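Putative gdp-fucose protein o-fucosyltransferase 1 (Caenorhabditis elegans, PDB 3ZY2) belongs to the protein O-fucosyltransferase family of GT-B-fold proteins and binds guanosine-5'-diphosphate. Local coordinates at residues 211-217 with 324-330; 283-287 with 318-322; 96-102 with 113-117. All coordinates share one frame; numbering follows the deposited sequence.

Contact 1 of 3, residues 211-217 with 324-330; sequences KPFVAVH and RADLFVG. With GDP (guanosine-5'-diphosphate), chain C.
Two neighbouring parallel strands of a Rossmann-like sheet meet here, Val-214, Ala-215 and Val-216 lying beside Leu-327, Phe-328 and Val-329. The backbone ladder alternates between the two strands: Ala-215 N to Leu-327 O at 2.9 Å, Val-329 N to Ala-215 O at 2.8 Å, and His-217 N to Val-329 O at 3.1 Å. Ahead of the ladder, Asp-326 turns back on residues 211-213. Its OD1 accepts the backbone N of Phe-213 (2.9 Å, N-H...O angle 163°) and the NZ of Lys-211 (2.9 Å), the two donors coming from opposite faces of the carboxylate. The lysine reaches it with a chain bent at chi3 and chi4, and a water ties the same NZ to Arg-324 O. This is the five-stranded sheet of the GT-B fold, with 213-218 at its centre between 282-287 and 327-330. On one side Val-214 CG1 touches Val-329 CG2, facing helix 264-278. On the other, Phe-213 spreads its ring over Ala-325, whose CA stands 3.9 Å from the ring centroid, and the CB atoms of Ala-215 and Ala-325 meet. At the far end His-217 CB touches the edge of the Phe-328 ring. With CG trans to the backbone N (chi1 -178°), the imidazole extends to guanosine-5'-diphosphate, giving NE2-H to N7 at 3.0 Å, while Ser-337 binds ND1.

Contact 2 of 3, residues 283-287 with 318-322; sequences VFVAS and SLAIM. With GDP (guanosine-5'-diphosphate), chain C.
Strand 283-287 runs under helix 318-322 with the axes 9.0 Å apart and their directions 144° from each other, so the two pass roughly antiparallel; Phe-284 and Ala-286 point toward the helix. The backbones converge toward the ligand end: the CA atoms of Phe-284 and Met-322 are 7.9 Å apart, those of Ala-286 and Ser-318 only 5.9 Å. Phe-284 fills the wider end. A chi1 of 175° swings its ring away from its own backbone N, and the ring takes the CG2 methyl of Ile-321 over the centre of one face, 3.6 Å from the centroid and 14° off the normal, a CH-pi contact. The other branch of Ile-321 ends at CD1, beside CZ and CE1 of the ring. Met-322 comes from another direction, its CG lying in the ring plane at the edge, 3.9 Å from Phe-284 CE2. A bend at chi3 then brings Met-322 CE to within 3.6 Å of Ala-286 CB, so this one side chain touches both strand residues. At the narrow end the small Ala-286 and Ser-318 meet through their CB atoms, and Ala-286 CB also lies 3.3 Å from O6 of the guanosine-5'-diphosphate base. Helix 315-324 belongs to the crossover from strand 307-308 to strand 327-330 and passes over the strands between. No hydrogen bond links the segments: buried apolar contact fixes helix against strand, while Ser-318 OG, hydrogen-bonded to Asp-313, probably steadies that ligand-binding carboxylate from the second shell.

Contact 3 of 3, residues 96-102 with 113-117; sequences AFCWTPR and GCHSK
Cys-98 and Cys-114 form the tight part of this contact, a disulfide of 2.0 Å between their SG atoms with a chi3 of -78°. Cys-98 places its sulfur between its own backbone N and carbonyl carbon (chi1 66°), toward Cys-114 of residues 113-117. Beside the bridge Ala-96 CB is pressed to 3.1 Å from Ser-116 OG. A water bridges the two segments here: it donates to Phe-97 O at 2.6 Å and is hydrogen-bonded to Ser-116 OG at 2.8 Å. Farther out the two segments are joined by a single antiparallel hydrogen-bonded pair, in which Arg-102 N gives to Gly-113 O (2.9 Å) and Gly-113 N to Arg-102 O (3.2 Å). The outer side is looser. The exposed arginine, bent at chi3, lays one face of its guanidinium over Cys-114 O, 3.4 Å above the plane and toward the rim, yet NE points too poorly at that oxygen for a hydrogen bond. His-115 brings the edge of its ring, at CD2, near Arg-102 O, while its NE2 bonds Glu-111 O. Away from 113-117, Trp-99 meets Trp-99 of the second subunit, and Thr-100 and Pro-101 pack on Phe-178 of that subunit. The arrangement is that of a disulfide-closed loop at the C-terminal end of a strand in a parallel Rossmann-like sheet, the other sheet of the GT-B fold.

Overall arrangement
Contacts 1 and 2 adjoin, their centres 7 Å apart, and share one sheet: strands 213-218 and 282-287 are neighbours in it, and helix 315-324 leads directly into strand 327-330. Both are buried and touch guanosine-5'-diphosphate. Contact 1 joins strand to strand by backbone hydrogen bonds and a salt bridge at its outer end, whereas contact 2 sets helix on sheet through mainly apolar side-chain contacts, with no hydrogen bond between the segments. Contact 3 lies at the end of strand 95-98 of the six-stranded sheet, about 43 Å from contact 1 between centres. Covalently bridged, it is also largely buried, with Arg-102 exposed at its edge and residues 99-101 meeting the second subunit.

Contact 1 of 3, residues 211-217 with 324-330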
loop_
_atom_site.group_PDB
_atom_site.type_symbol
_atom_site.label_atom_id
_atom_site.label_comp_id
_atom_site.label_asym_id
_atom_site.label_seq_id
_atom_site.Cartn_x
_atom_site.Cartn_y
_atom_site.Cartn_z
ATOM N N LYS A 211 -8.783 -46.441 8.978
ATOM C CA LYS A 211 -8.365 -46.116 7.609
ATOM C C LYS A 211 -9.011 -47.047 6.585
ATOM O O LYS A 211 -9.330 -48.196 6.885
ATOM C CB LYS A 211 -6.850 -46.183 7.512
ATOM C CG LYS A 211 -6.173 -44.970 8.243
ATOM C CD LYS A 211 -4.651 -45.093 8.347
ATOM C CE LYS A 211 -3.941 -44.892 6.993
ATOM N NZ LYS A 211 -4.171 -43.528 6.430
ATOM N N PRO A 212 -9.221 -46.534 5.361
ATOM C CA PRO A 212 -8.882 -45.169 4.914
ATOM C C PRO A 212 -9.894 -44.155 5.423
ATOM O O PRO A 212 -11.065 -44.493 5.630
ATOM C CB PRO A 212 -8.964 -45.271 3.389
ATOM C CG PRO A 212 -9.856 -46.435 3.097
ATOM C CD PRO A 212 -9.827 -47.368 4.292
ATOM N N PHE A 213 -9.436 -42.939 5.698
ATOM C CA PHE A 213 -10.354 -41.899 6.209
ATOM C C PHE A 213 -10.422 -40.698 5.304
ATOM O O PHE A 213 -9.438 -40.339 4.626
ATOM C CB PHE A 213 -10.088 -41.494 7.692
ATOM C CG PHE A 213 -8.887 -40.593 7.923
ATOM C CD1 PHE A 213 -7.618 -41.137 8.116
ATOM C CD2 PHE A 213 -9.051 -39.212 8.063
ATOM C CE1 PHE A 213 -6.520 -40.306 8.394
ATOM C CE2 PHE A 213 -7.951 -38.364 8.336
ATOM C CZ PHE A 213 -6.684 -38.911 8.507
ATOM N N VAL A 214 -11.615 -40.117 5.261
ATOM C CA VAL A 214 -11.856 -38.855 4.560
ATOM C C VAL A 214 -11.758 -37.748 5.593
ATOM O O VAL A 214 -12.399 -37.834 6.630
ATOM C CB VAL A 214 -13.281 -38.787 3.936
ATOM C CG1 VAL A 214 -13.489 -37.465 3.193
ATOM C CG2 VAL A 214 -13.510 -39.913 2.930
ATOM N N ALA A 215 -10.944 -36.730 5.328
ATOM C CA ALA A 215 -10.916 -35.509 6.160
ATOM C C ALA A 215 -11.579 -34.388 5.407
ATOM O O ALA A 215 -11.322 -34.225 4.194
ATOM C CB ALA A 215 -9.465 -35.118 6.506
ATOM N N VAL A 216 -12.397 -33.617 6.113
ATOM C CA VAL A 216 -13.126 -32.493 5.487
ATOM C C VAL A 216 -12.900 -31.218 6.280
ATOM O O VAL A 216 -12.823 -31.256 7.504
ATOM C CB VAL A 216 -14.651 -32.768 5.327
ATOM C CG1 VAL A 216 -14.875 -34.066 4.578
ATOM C CG2 VAL A 216 -15.347 -32.778 6.685
ATOM N N HIS A 217 -12.795 -30.113 5.556
ATOM C CA HIS A 217 -12.742 -28.780 6.144
ATOM C C HIS A 217 -14.058 -28.058 5.931
ATOM O O HIS A 217 -14.467 -27.830 4.796
ATOM C CB HIS A 217 -11.597 -27.957 5.534
ATOM C CG HIS A 217 -11.470 -26.597 6.145
ATOM N ND1 HIS A 217 -11.196 -25.457 5.414
ATOM C CD2 HIS A 217 -11.609 -26.197 7.438
ATOM C CE1 HIS A 217 -11.163 -24.418 6.235
ATOM N NE2 HIS A 217 -11.417 -24.837 7.467
ATOM N N ARG A 324 -2.578 -35.748 6.363
ATOM C CA ARG A 324 -2.311 -37.201 6.462
ATOM C C ARG A 324 -3.457 -38.083 5.987
ATOM O O ARG A 324 -3.296 -39.312 5.899
ATOM C CB ARG A 324 -1.979 -37.574 7.912
ATOM C CG ARG A 324 -0.670 -36.933 8.362
ATOM C CD ARG A 324 -0.346 -37.236 9.835
ATOM N NE ARG A 324 0.171 -38.584 9.963
ATOM C CZ ARG A 324 1.457 -38.932 9.844
ATOM N NH1 ARG A 324 2.409 -38.030 9.609
ATOM N NH2 ARG A 324 1.792 -40.210 9.959
ATOM N N ALA A 325 -4.590 -37.472 5.645
ATOM C CA ALA A 325 -5.812 -38.207 5.295
ATOM C C ALA A 325 -5.656 -39.022 4.027
ATOM O O ALA A 325 -4.853 -38.685 3.176
ATOM C CB ALA A 325 -6.989 -37.235 5.138
ATOM N N ASP A 326 -6.454 -40.076 3.892
ATOM C CA ASP A 326 -6.469 -40.812 2.626
ATOM C C ASP A 326 -7.089 -39.978 1.528
ATOM O O ASP A 326 -6.630 -40.049 0.389
ATOM C CB ASP A 326 -7.158 -42.155 2.821
ATOM C CG ASP A 326 -6.433 -43.019 3.852
ATOM O OD1 ASP A 326 -6.656 -42.823 5.081
ATOM O OD2 ASP A 326 -5.600 -43.881 3.443
ATOM N N LEU A 327 -8.099 -39.185 1.857
ATOM C CA LEU A 327 -8.710 -38.223 0.925
ATOM C C LEU A 327 -9.084 -36.976 1.717
ATOM O O LEU A 327 -9.624 -37.093 2.811
ATOM C CB LEU A 327 -9.970 -38.790 0.266
ATOM C CG LEU A 327 -10.710 -37.802 -0.657
ATOM C CD1 LEU A 327 -9.853 -37.476 -1.893
ATOM C CD2 LEU A 327 -12.067 -38.342 -1.074
ATOM N N PHE A 328 -8.757 -35.803 1.183
ATOM C CA PHE A 328 -9.113 -34.513 1.764
ATOM C C PHE A 328 -10.169 -33.869 0.878
ATOM O O PHE A 328 -9.996 -33.826 -0.336
ATOM C CB PHE A 328 -7.887 -33.609 1.805
ATOM C CG PHE A 328 -8.194 -32.147 2.119
ATOM C CD1 PHE A 328 -8.875 -31.777 3.282
ATOM C CD2 PHE A 328 -7.765 -31.150 1.257
ATOM C CE1 PHE A 328 -9.114 -30.431 3.541
ATOM C CE2 PHE A 328 -8.024 -29.800 1.532
ATOM C CZ PHE A 328 -8.686 -29.441 2.689
ATOM N N VAL A 329 -11.265 -33.417 1.493
ATOM C CA VAL A 329 -12.254 -32.555 0.792
ATOM C C VAL A 329 -12.233 -31.194 1.466
ATOM O O VAL A 329 -12.595 -31.071 2.643
ATOM C CB VAL A 329 -13.693 -33.130 0.787
ATOM C CG1 VAL A 329 -14.590 -32.311 -0.174
ATOM C CG2 VAL A 329 -13.697 -34.594 0.371
ATOM N N GLY A 330 -11.786 -30.177 0.732
ATOM C CA GLY A 330 -11.666 -28.841 1.303
ATOM C C GLY A 330 -12.647 -27.828 0.777
ATOM O O GLY A 330 -13.537 -28.169 -0.021
HETATM P PB GDP C . -9.518 -18.291 5.440
HETATM O O1B GDP C . -10.148 -19.606 5.713
HETATM O O2B GDP C . -8.626 -17.857 4.233
HETATM O O3B GDP C . -9.929 -17.088 6.489
HETATM O O3A GDP C . -8.301 -18.888 6.499
HETATM P PA GDP C . -7.327 -17.950 7.558
HETATM O O1A GDP C . -6.647 -19.455 8.113
HETATM O O2A GDP C . -6.595 -16.919 7.146
HETATM O "O5'" GDP C . -8.814 -17.455 8.431
HETATM C "C5'" GDP C . -9.042 -18.637 8.898
HETATM C "C4'" GDP C . -9.324 -18.951 10.176
HETATM O "O4'" GDP C . -10.418 -19.251 10.946
HETATM C "C3'" GDP C . -8.318 -19.865 10.459
HETATM O "O3'" GDP C . -6.705 -19.562 11.028
HETATM C "C2'" GDP C . -8.634 -20.714 12.457
HETATM O "O2'" GDP C . -8.197 -19.704 13.252
HETATM C "C1'" GDP C . -10.089 -20.610 12.035
HETATM N N9 GDP C . -10.344 -21.684 11.378
HETATM C C8 GDP C . -10.815 -21.824 9.620
HETATM N N7 GDP C . -10.858 -23.100 9.834
HETATM C C5 GDP C . -10.641 -23.820 10.863
HETATM C C6 GDP C . -10.575 -25.398 11.588
HETATM O O6 GDP C . -10.845 -26.147 10.769
HETATM N N1 GDP C . -10.293 -25.228 12.613
HETATM C C2 GDP C . -9.997 -24.418 13.508
HETATM N N2 GDP C . -9.752 -24.486 14.472
HETATM N N3 GDP C . -9.925 -22.854 13.321
HETATM C C4 GDP C . -10.278 -22.695 11.930
HETATM O O HOH W 1 -3.075 -41.381 7.954
#

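Contact 2 of 3, residues 283-287 with 318-322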
loop_
_atom_site.group_PDB
_atom_site.type_symbol
_atom_site.label_atom_id
_atom_site.label_comp_id
_atom_site.label_asym_id
_atom_site.label_seq_id
_atom_site.Cartn_x
_atom_site.Cartn_y
_atom_site.Cartn_z
ATOM N N VAL A 283 -14.491 -40.669 9.168
ATOM C CA VAL A 283 -14.417 -39.301 8.664
ATOM C C VAL A 283 -13.860 -38.398 9.768
ATOM O O VAL A 283 -14.200 -38.552 10.949
ATOM C CB VAL A 283 -15.818 -38.792 8.181
ATOM C CG1 VAL A 283 -15.783 -37.277 7.894
ATOM C CG2 VAL A 283 -16.275 -39.590 6.953
ATOM N N PHE A 284 -12.962 -37.507 9.372
ATOM C CA PHE A 284 -12.463 -36.466 10.257
ATOM C C PHE A 284 -13.016 -35.128 9.809
ATOM O O PHE A 284 -12.987 -34.800 8.617
ATOM C CB PHE A 284 -10.936 -36.419 10.223
ATOM C CG PHE A 284 -10.362 -35.285 11.022
ATOM C CD1 PHE A 284 -10.402 -35.302 12.430
ATOM C CD2 PHE A 284 -9.802 -34.188 10.372
ATOM C CE1 PHE A 284 -9.851 -34.265 13.181
ATOM C CE2 PHE A 284 -9.248 -33.133 11.121
ATOM C CZ PHE A 284 -9.300 -33.175 12.537
ATOM N N VAL A 285 -13.474 -34.332 10.771
ATOM C CA VAL A 285 -13.972 -32.988 10.462
ATOM C C VAL A 285 -13.172 -31.922 11.212
ATOM O O VAL A 285 -13.071 -31.958 12.458
ATOM C CB VAL A 285 -15.449 -32.820 10.895
ATOM C CG1 VAL A 285 -15.951 -31.388 10.583
ATOM C CG2 VAL A 285 -16.359 -33.877 10.253
ATOM N N ALA A 286 -12.647 -30.969 10.444
ATOM C CA ALA A 286 -12.051 -29.740 11.000
ATOM C C ALA A 286 -13.007 -28.606 10.655
ATOM O O ALA A 286 -13.455 -28.493 9.528
ATOM C CB ALA A 286 -10.671 -29.469 10.377
ATOM N N SER A 287 -13.355 -27.792 11.650
ATOM C CA SER A 287 -14.244 -26.661 11.418
ATOM C C SER A 287 -13.870 -25.489 12.319
ATOM O O SER A 287 -13.338 -25.682 13.413
ATOM C CB SER A 287 -15.711 -27.063 11.643
ATOM O OG SER A 287 -16.568 -25.969 11.287
ATOM N N SER A 318 -5.272 -29.960 13.414
ATOM C CA SER A 318 -6.288 -30.245 12.373
ATOM C C SER A 318 -5.675 -30.197 10.985
ATOM O O SER A 318 -5.941 -31.074 10.170
ATOM C CB SER A 318 -7.495 -29.306 12.444
ATOM O OG SER A 318 -8.300 -29.627 13.573
ATOM N N LEU A 319 -4.891 -29.160 10.692
ATOM C CA LEU A 319 -4.218 -29.101 9.391
ATOM C C LEU A 319 -3.342 -30.341 9.152
ATOM O O LEU A 319 -3.319 -30.919 8.041
ATOM C CB LEU A 319 -3.349 -27.827 9.304
ATOM C CG LEU A 319 -4.161 -26.524 9.159
ATOM C CD1 LEU A 319 -3.245 -25.362 9.446
ATOM C CD2 LEU A 319 -4.758 -26.380 7.755
ATOM N N ALA A 320 -2.583 -30.727 10.179
ATOM C CA ALA A 320 -1.692 -31.870 10.065
ATOM C C ALA A 320 -2.478 -33.157 9.791
ATOM O O ALA A 320 -2.088 -33.952 8.928
ATOM C CB ALA A 320 -0.847 -31.998 11.334
ATOM N N ILE A 321 -3.580 -33.354 10.515
ATOM C CA ILE A 321 -4.432 -34.542 10.306
ATOM C C ILE A 321 -4.969 -34.569 8.885
ATOM O O ILE A 321 -4.955 -35.592 8.233
ATOM C CB ILE A 321 -5.578 -34.610 11.340
ATOM C CG1 ILE A 321 -5.006 -34.895 12.742
ATOM C CG2 ILE A 321 -6.621 -35.699 10.966
ATOM C CD1 ILE A 321 -5.971 -34.599 13.846
ATOM N N MET A 322 -5.445 -33.425 8.400
ATOM C CA MET A 322 -5.986 -33.378 7.041
ATOM C C MET A 322 -4.897 -33.664 6.020
ATOM O O MET A 322 -5.179 -34.257 4.974
ATOM C CB MET A 322 -6.676 -32.026 6.784
ATOM C CG MET A 322 -7.922 -31.802 7.675
ATOM S SD MET A 322 -8.949 -30.371 7.227
ATOM C CE MET A 322 -7.931 -29.136 8.025
HETATM P PB GDP C . -9.518 -18.291 5.440
HETATM O O1B GDP C . -10.148 -19.606 5.713
HETATM O O2B GDP C . -8.626 -17.857 4.233
HETATM O O3B GDP C . -9.929 -17.088 6.489
HETATM O O3A GDP C . -8.301 -18.888 6.499
HETATM P PA GDP C . -7.327 -17.950 7.558
HETATM O O1A GDP C . -6.647 -19.455 8.113
HETATM O O2A GDP C . -6.595 -16.919 7.146
HETATM O "O5'" GDP C . -8.814 -17.455 8.431
HETATM C "C5'" GDP C . -9.042 -18.637 8.898
HETATM C "C4'" GDP C . -9.324 -18.951 10.176
HETATM O "O4'" GDP C . -10.418 -19.251 10.946
HETATM C "C3'" GDP C . -8.318 -19.865 10.459
HETATM O "O3'" GDP C . -6.705 -19.562 11.028
HETATM C "C2'" GDP C . -8.634 -20.714 12.457
HETATM O "O2'" GDP C . -8.197 -19.704 13.252
HETATM C "C1'" GDP C . -10.089 -20.610 12.035
HETATM N N9 GDP C . -10.344 -21.684 11.378
HETATM C C8 GDP C . -10.815 -21.824 9.620
HETATM N N7 GDP C . -10.858 -23.100 9.834
HETATM C C5 GDP C . -10.641 -23.820 10.863
HETATM C C6 GDP C . -10.575 -25.398 11.588
HETATM O O6 GDP C . -10.845 -26.147 10.769
HETATM N N1 GDP C . -10.293 -25.228 12.613
HETATM C C2 GDP C . -9.997 -24.418 13.508
HETATM N N2 GDP C . -9.752 -24.486 14.472
HETATM N N3 GDP C . -9.925 -22.854 13.321
HETATM C C4 GDP C . -10.278 -22.695 11.930
#

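Contact 3 of 3, residues 96-102 with 113-117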
loop_
_atom_site.group_PDB
_atom_site.type_symbol
_atom_site.label_atom_id
_atom_site.label_comp_id
_atom_site.label_asym_id
_atom_site.label_seq_id
_atom_site.Cartn_x
_atom_site.Cartn_y
_atom_site.Cartn_z
ATOM N N ALA A 96 12.167 1.160 8.660
ATOM C CA ALA A 96 11.022 0.433 8.129
ATOM C C ALA A 96 11.031 0.537 6.612
ATOM O O ALA A 96 11.317 1.606 6.052
ATOM C CB ALA A 96 9.739 1.003 8.677
ATOM N N PHE A 97 10.707 -0.570 5.961
ATOM C CA PHE A 97 10.669 -0.641 4.509
ATOM C C PHE A 97 9.236 -0.760 4.058
ATOM O O PHE A 97 8.479 -1.591 4.569
ATOM C CB PHE A 97 11.484 -1.829 3.989
ATOM C CG PHE A 97 12.963 -1.604 4.014
ATOM C CD1 PHE A 97 13.632 -1.437 5.229
ATOM C CD2 PHE A 97 13.693 -1.517 2.823
ATOM C CE1 PHE A 97 15.000 -1.220 5.265
ATOM C CE2 PHE A 97 15.080 -1.309 2.862
ATOM C CZ PHE A 97 15.723 -1.154 4.079
ATOM N N CYS A 98 8.864 0.074 3.088
ATOM C CA CYS A 98 7.542 -0.018 2.486
ATOM C C CYS A 98 7.564 0.444 1.024
ATOM O O CYS A 98 8.576 0.948 0.544
ATOM C CB CYS A 98 6.526 0.768 3.311
ATOM S SG CYS A 98 6.827 2.524 3.292
ATOM N N TRP A 99 6.455 0.230 0.323
ATOM C CA TRP A 99 6.386 0.493 -1.118
ATOM C C TRP A 99 6.647 1.963 -1.441
ATOM O O TRP A 99 7.486 2.303 -2.285
ATOM C CB TRP A 99 5.020 0.072 -1.669
ATOM C CG TRP A 99 5.032 -0.172 -3.155
ATOM C CD1 TRP A 99 4.981 0.768 -4.150
ATOM C CD2 TRP A 99 5.115 -1.446 -3.809
ATOM N NE1 TRP A 99 5.021 0.153 -5.386
ATOM C CE2 TRP A 99 5.107 -1.204 -5.202
ATOM C CE3 TRP A 99 5.186 -2.771 -3.353
ATOM C CZ2 TRP A 99 5.187 -2.240 -6.143
ATOM C CZ3 TRP A 99 5.255 -3.801 -4.290
ATOM C CH2 TRP A 99 5.251 -3.526 -5.670
ATOM N N THR A 100 5.932 2.824 -0.729
ATOM C CA THR A 100 5.908 4.251 -0.997
ATOM C C THR A 100 5.343 4.957 0.236
ATOM O O THR A 100 4.702 4.298 1.073
ATOM C CB THR A 100 5.022 4.538 -2.234
ATOM O OG1 THR A 100 5.206 5.892 -2.662
ATOM C CG2 THR A 100 3.541 4.268 -1.926
ATOM N N PRO A 101 5.567 6.285 0.366
ATOM C CA PRO A 101 4.917 6.969 1.478
ATOM C C PRO A 101 3.405 6.788 1.435
ATOM O O PRO A 101 2.805 6.742 0.355
ATOM C CB PRO A 101 5.290 8.433 1.251
ATOM C CG PRO A 101 6.610 8.372 0.581
ATOM C CD PRO A 101 6.534 7.172 -0.320
ATOM N N ARG A 102 2.806 6.646 2.610
ATOM C CA ARG A 102 1.360 6.516 2.714
ATOM C C ARG A 102 0.855 7.510 3.757
ATOM O O ARG A 102 1.611 7.948 4.635
ATOM C CB ARG A 102 0.939 5.072 3.052
ATOM C CG ARG A 102 1.004 4.714 4.537
ATOM C CD ARG A 102 0.762 3.220 4.794
ATOM N NE ARG A 102 1.836 2.382 4.255
ATOM C CZ ARG A 102 1.916 1.055 4.380
ATOM N NH1 ARG A 102 0.983 0.376 5.039
ATOM N NH2 ARG A 102 2.945 0.402 3.842
ATOM N N GLY A 113 4.779 8.457 5.060
ATOM C CA GLY A 113 5.831 7.502 5.405
ATOM C C GLY A 113 5.244 6.107 5.478
ATOM O O GLY A 113 4.126 5.873 5.027
ATOM N N CYS A 114 5.992 5.162 6.044
ATOM C CA CYS A 114 5.518 3.776 6.112
ATOM C C CYS A 114 4.482 3.515 7.213
ATOM O O CYS A 114 3.634 2.622 7.076
ATOM C CB CYS A 114 6.691 2.806 6.291
ATOM S SG CYS A 114 7.919 2.843 4.981
ATOM N N HIS A 115 4.588 4.270 8.308
ATOM C CA HIS A 115 3.789 4.075 9.538
ATOM C C HIS A 115 3.626 2.614 9.991
ATOM O O HIS A 115 2.523 2.120 10.231
ATOM C CB HIS A 115 2.458 4.826 9.436
ATOM C CG HIS A 115 2.634 6.293 9.197
ATOM N ND1 HIS A 115 3.123 7.146 10.163
ATOM C CD2 HIS A 115 2.424 7.052 8.094
ATOM C CE1 HIS A 115 3.195 8.370 9.668
ATOM N NE2 HIS A 115 2.781 8.337 8.414
ATOM N N SER A 116 4.767 1.946 10.144
ATOM C CA SER A 116 4.825 0.483 10.288
ATOM C C SER A 116 4.253 -0.112 11.570
ATOM O O SER A 116 3.971 -1.315 11.627
ATOM C CB SER A 116 6.268 0.013 10.117
ATOM O OG SER A 116 6.723 0.313 8.817
ATOM N N LYS A 117 4.106 0.713 12.604
ATOM C CA LYS A 117 3.624 0.249 13.902
ATOM C C LYS A 117 2.221 0.730 14.287
ATOM O O LYS A 117 1.762 0.484 15.411
ATOM C CB LYS A 117 4.615 0.637 15.005
ATOM C CG LYS A 117 5.587 -0.460 15.403
ATOM C CD LYS A 117 5.799 -0.386 16.912
ATOM C CE LYS A 117 7.158 -0.797 17.330
ATOM N NZ LYS A 117 7.261 -0.859 18.829
HETATM O O HOH W 2 7.772 -1.560 7.088
#